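Local atomic coordinates of autoinducer 2-binding protein LsrB (Clostridium saccharobutylicum DSM 13864, PDB entry 6DSP), a protein that binds the quorum-sensing signal autoinducer-2, a furanose-like molecule, as a receptor of the bacterial solute-binding protein family. Residues 24-29 with 107-112. Residues are numbered along the deposited sequence; the frame is centred on the assembly and turned at random.
Sequences VTFIPK and TTWDSD. With PAV ((2R,4S)-2-methyl-2,3,3,4-tetrahydroxytetrahydrofuran), chain C.
Hydroxyl O4 of the bound autoinducer-2 is where Lys29 and Asp110 meet: it receives a hydrogen bond from Lys29 NZ at 2.8 Å and gives its own proton to Asp110 OD2 at 2.6 Å. The other carboxylate oxygen, Asp110 OD1, accepts from hydroxyl O3 of the ligand, also at 2.6 Å, and the two oxygens thus hold two hydroxyls of one ring. Lys29 arrives as a rod, its chain extended beyond CG, and its CE passes over Ser111 CB at 3.4 Å, tight for two carbons. Lys29 NZ stops 4.2 Å from Asp110 OD2, too far for a salt bridge, and pairs instead with Asp167, whose backbone N also bonds to Ser111 OG. Ser85 and Gln124 take up further bonds to the Asp110 oxygens, while Phe36 packs on both Lys29 and Asp110.

Behind the site, Phe26 CE1 lies over one face of the Trp109 indole, toward its rim. A chi1 of -177° sets Phe26 CG anti to the backbone N. Phe26 CE1 is 3.3 Å from Trp109 CE2, the two ring planes inclined at 35°. Asp110 CB lies over the opposite face of the indole. At the indole edge, Trp109 NE1 makes a weak hydrogen bond of 3.4 Å to Ile27 O, so this ring bridges strands 23-27 and 105-109, parallel members of a mixed sheet with strand 81-84 between them.

Both segments leave the C-terminal ends of their strands, where periplasmic binding proteins place their ligands. With opposite charges sharing O4 in a buried setting, Lys29 and Asp110 would probably polarise that hydroxyl, and one donor and two acceptor oxygens meeting two ring hydroxyls are consistent with recognition of a polyhydroxylated ligand.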
loop_
_atom_site.group_PDB
_atom_site.type_symbol
_atom_site.label_atom_id
_atom_site.label_comp_id
_atom_site.label_asym_id
_atom_site.label_seq_id
_atom_site.Cartn_x
_atom_site.Cartn_y
_atom_site.Cartn_z
ATOM N N VAL A 24 17.669 1.159 12.440
ATOM C CA VAL A 24 16.648 0.425 11.691
ATOM C C VAL A 24 16.844 0.710 10.211
ATOM O O VAL A 24 16.883 1.876 9.804
ATOM C CB VAL A 24 15.232 0.854 12.117
ATOM C CG1 VAL A 24 14.195 0.079 11.309
ATOM C CG2 VAL A 24 15.031 0.662 13.620
ATOM N N THR A 25 16.952 -0.348 9.399
ATOM C CA THR A 25 17.009 -0.203 7.943
ATOM C C THR A 25 15.574 -0.249 7.420
ATOM O O THR A 25 14.851 -1.232 7.649
ATOM C CB THR A 25 17.855 -1.304 7.303
ATOM O OG1 THR A 25 19.164 -1.309 7.896
ATOM C CG2 THR A 25 17.966 -1.096 5.806
ATOM N N PHE A 26 15.145 0.842 6.804
ATOM C CA PHE A 26 13.770 1.008 6.345
ATOM C C PHE A 26 13.777 0.777 4.842
ATOM O O PHE A 26 14.398 1.551 4.093
ATOM C CB PHE A 26 13.295 2.418 6.713
ATOM C CG PHE A 26 11.849 2.721 6.369
ATOM C CD1 PHE A 26 10.827 1.856 6.747
ATOM C CD2 PHE A 26 11.497 3.913 5.759
ATOM C CE1 PHE A 26 9.484 2.203 6.521
ATOM C CE2 PHE A 26 10.166 4.235 5.516
ATOM C CZ PHE A 26 9.163 3.365 5.873
ATOM N N ILE A 27 13.099 -0.274 4.404
ATOM C CA ILE A 27 13.185 -0.736 3.020
ATOM C C ILE A 27 11.824 -0.570 2.345
ATOM O O ILE A 27 10.834 -1.178 2.783
ATOM C CB ILE A 27 13.654 -2.197 2.919
ATOM C CG1 ILE A 27 14.989 -2.383 3.661
ATOM C CG2 ILE A 27 13.746 -2.607 1.435
ATOM C CD1 ILE A 27 15.480 -3.821 3.723
ATOM N N PRO A 28 11.736 0.226 1.275
ATOM C CA PRO A 28 10.490 0.407 0.545
ATOM C C PRO A 28 10.384 -0.629 -0.571
ATOM O O PRO A 28 11.338 -1.346 -0.872
ATOM C CB PRO A 28 10.699 1.789 -0.084
ATOM C CG PRO A 28 12.184 1.788 -0.444
ATOM C CD PRO A 28 12.825 1.082 0.727
ATOM N N LYS A 29 9.199 -0.697 -1.191
ATOM C CA LYS A 29 9.093 -1.534 -2.388
ATOM C C LYS A 29 9.997 -1.022 -3.501
ATOM O O LYS A 29 10.529 -1.825 -4.284
ATOM C CB LYS A 29 7.647 -1.595 -2.887
ATOM C CG LYS A 29 6.723 -2.397 -2.041
ATOM C CD LYS A 29 5.322 -2.466 -2.692
ATOM C CE LYS A 29 4.299 -3.206 -1.861
ATOM N NZ LYS A 29 2.959 -3.064 -2.514
ATOM N N THR A 107 10.779 -6.591 10.994
ATOM C CA THR A 107 9.389 -6.139 10.996
ATOM C C THR A 107 8.993 -5.790 9.568
ATOM O O THR A 107 9.849 -5.602 8.688
ATOM C CB THR A 107 9.162 -4.888 11.884
ATOM O OG1 THR A 107 9.913 -3.779 11.377
ATOM C CG2 THR A 107 9.518 -5.153 13.362
ATOM N N THR A 108 7.685 -5.627 9.341
ATOM C CA THR A 108 7.196 -5.219 8.034
ATOM C C THR A 108 6.258 -4.024 8.162
ATOM O O THR A 108 5.743 -3.717 9.239
ATOM C CB THR A 108 6.494 -6.367 7.299
ATOM O OG1 THR A 108 5.579 -6.974 8.217
ATOM C CG2 THR A 108 7.511 -7.416 6.838
ATOM N N TRP A 109 6.009 -3.365 7.035
ATOM C CA TRP A 109 4.992 -2.335 6.946
ATOM C C TRP A 109 4.459 -2.374 5.530
ATOM O O TRP A 109 5.180 -2.805 4.617
ATOM C CB TRP A 109 5.607 -0.958 7.295
ATOM C CG TRP A 109 6.538 -0.424 6.226
ATOM C CD1 TRP A 109 7.766 -0.943 5.857
ATOM C CD2 TRP A 109 6.280 0.658 5.334
ATOM N NE1 TRP A 109 8.281 -0.215 4.784
ATOM C CE2 TRP A 109 7.380 0.758 4.433
ATOM C CE3 TRP A 109 5.220 1.555 5.198
ATOM C CZ2 TRP A 109 7.440 1.726 3.423
ATOM C CZ3 TRP A 109 5.286 2.530 4.190
ATOM C CH2 TRP A 109 6.406 2.612 3.329
ATOM N N ASP A 110 3.218 -1.900 5.343
ATOM C CA ASP A 110 2.632 -1.683 4.013
ATOM C C ASP A 110 2.253 -2.990 3.322
ATOM O O ASP A 110 1.060 -3.280 3.175
ATOM C CB ASP A 110 3.543 -0.781 3.167
ATOM C CG ASP A 110 3.007 -0.546 1.776
ATOM O OD1 ASP A 110 1.798 -0.223 1.666
ATOM O OD2 ASP A 110 3.810 -0.612 0.799
ATOM N N SER A 111 3.227 -3.813 2.940
ATOM C CA SER A 111 2.957 -5.109 2.319
ATOM C C SER A 111 3.739 -6.194 3.049
ATOM O O SER A 111 4.982 -6.157 3.100
ATOM C CB SER A 111 3.306 -5.107 0.830
ATOM O OG SER A 111 2.860 -6.353 0.309
ATOM N N ASP A 112 3.010 -7.146 3.612
ATOM C CA ASP A 112 3.546 -8.101 4.566
ATOM C C ASP A 112 4.287 -9.246 3.865
ATOM O O ASP A 112 4.297 -9.367 2.626
ATOM C CB ASP A 112 2.382 -8.677 5.388
ATOM C CG ASP A 112 2.778 -9.074 6.811
ATOM O OD1 ASP A 112 3.981 -9.061 7.196
ATOM O OD2 ASP A 112 1.846 -9.415 7.559
HETATM O O2 PAV C . -1.329 1.157 -2.902
HETATM C C2 PAV C . -0.007 1.433 -2.393
HETATM C C1 PAV C . 0.133 2.872 -1.850
HETATM O O5 PAV C . 0.865 1.462 -3.654
HETATM C C5 PAV C . 2.135 1.166 -3.264
HETATM C C4 PAV C . 2.080 0.709 -1.794
HETATM O O4 PAV C . 2.879 -0.455 -1.603
HETATM C C3 PAV C . 0.576 0.491 -1.595
HETATM O O3 PAV C . 0.224 0.700 -0.255
HETATM O O13 PAV C . 0.211 -0.800 -2.028
#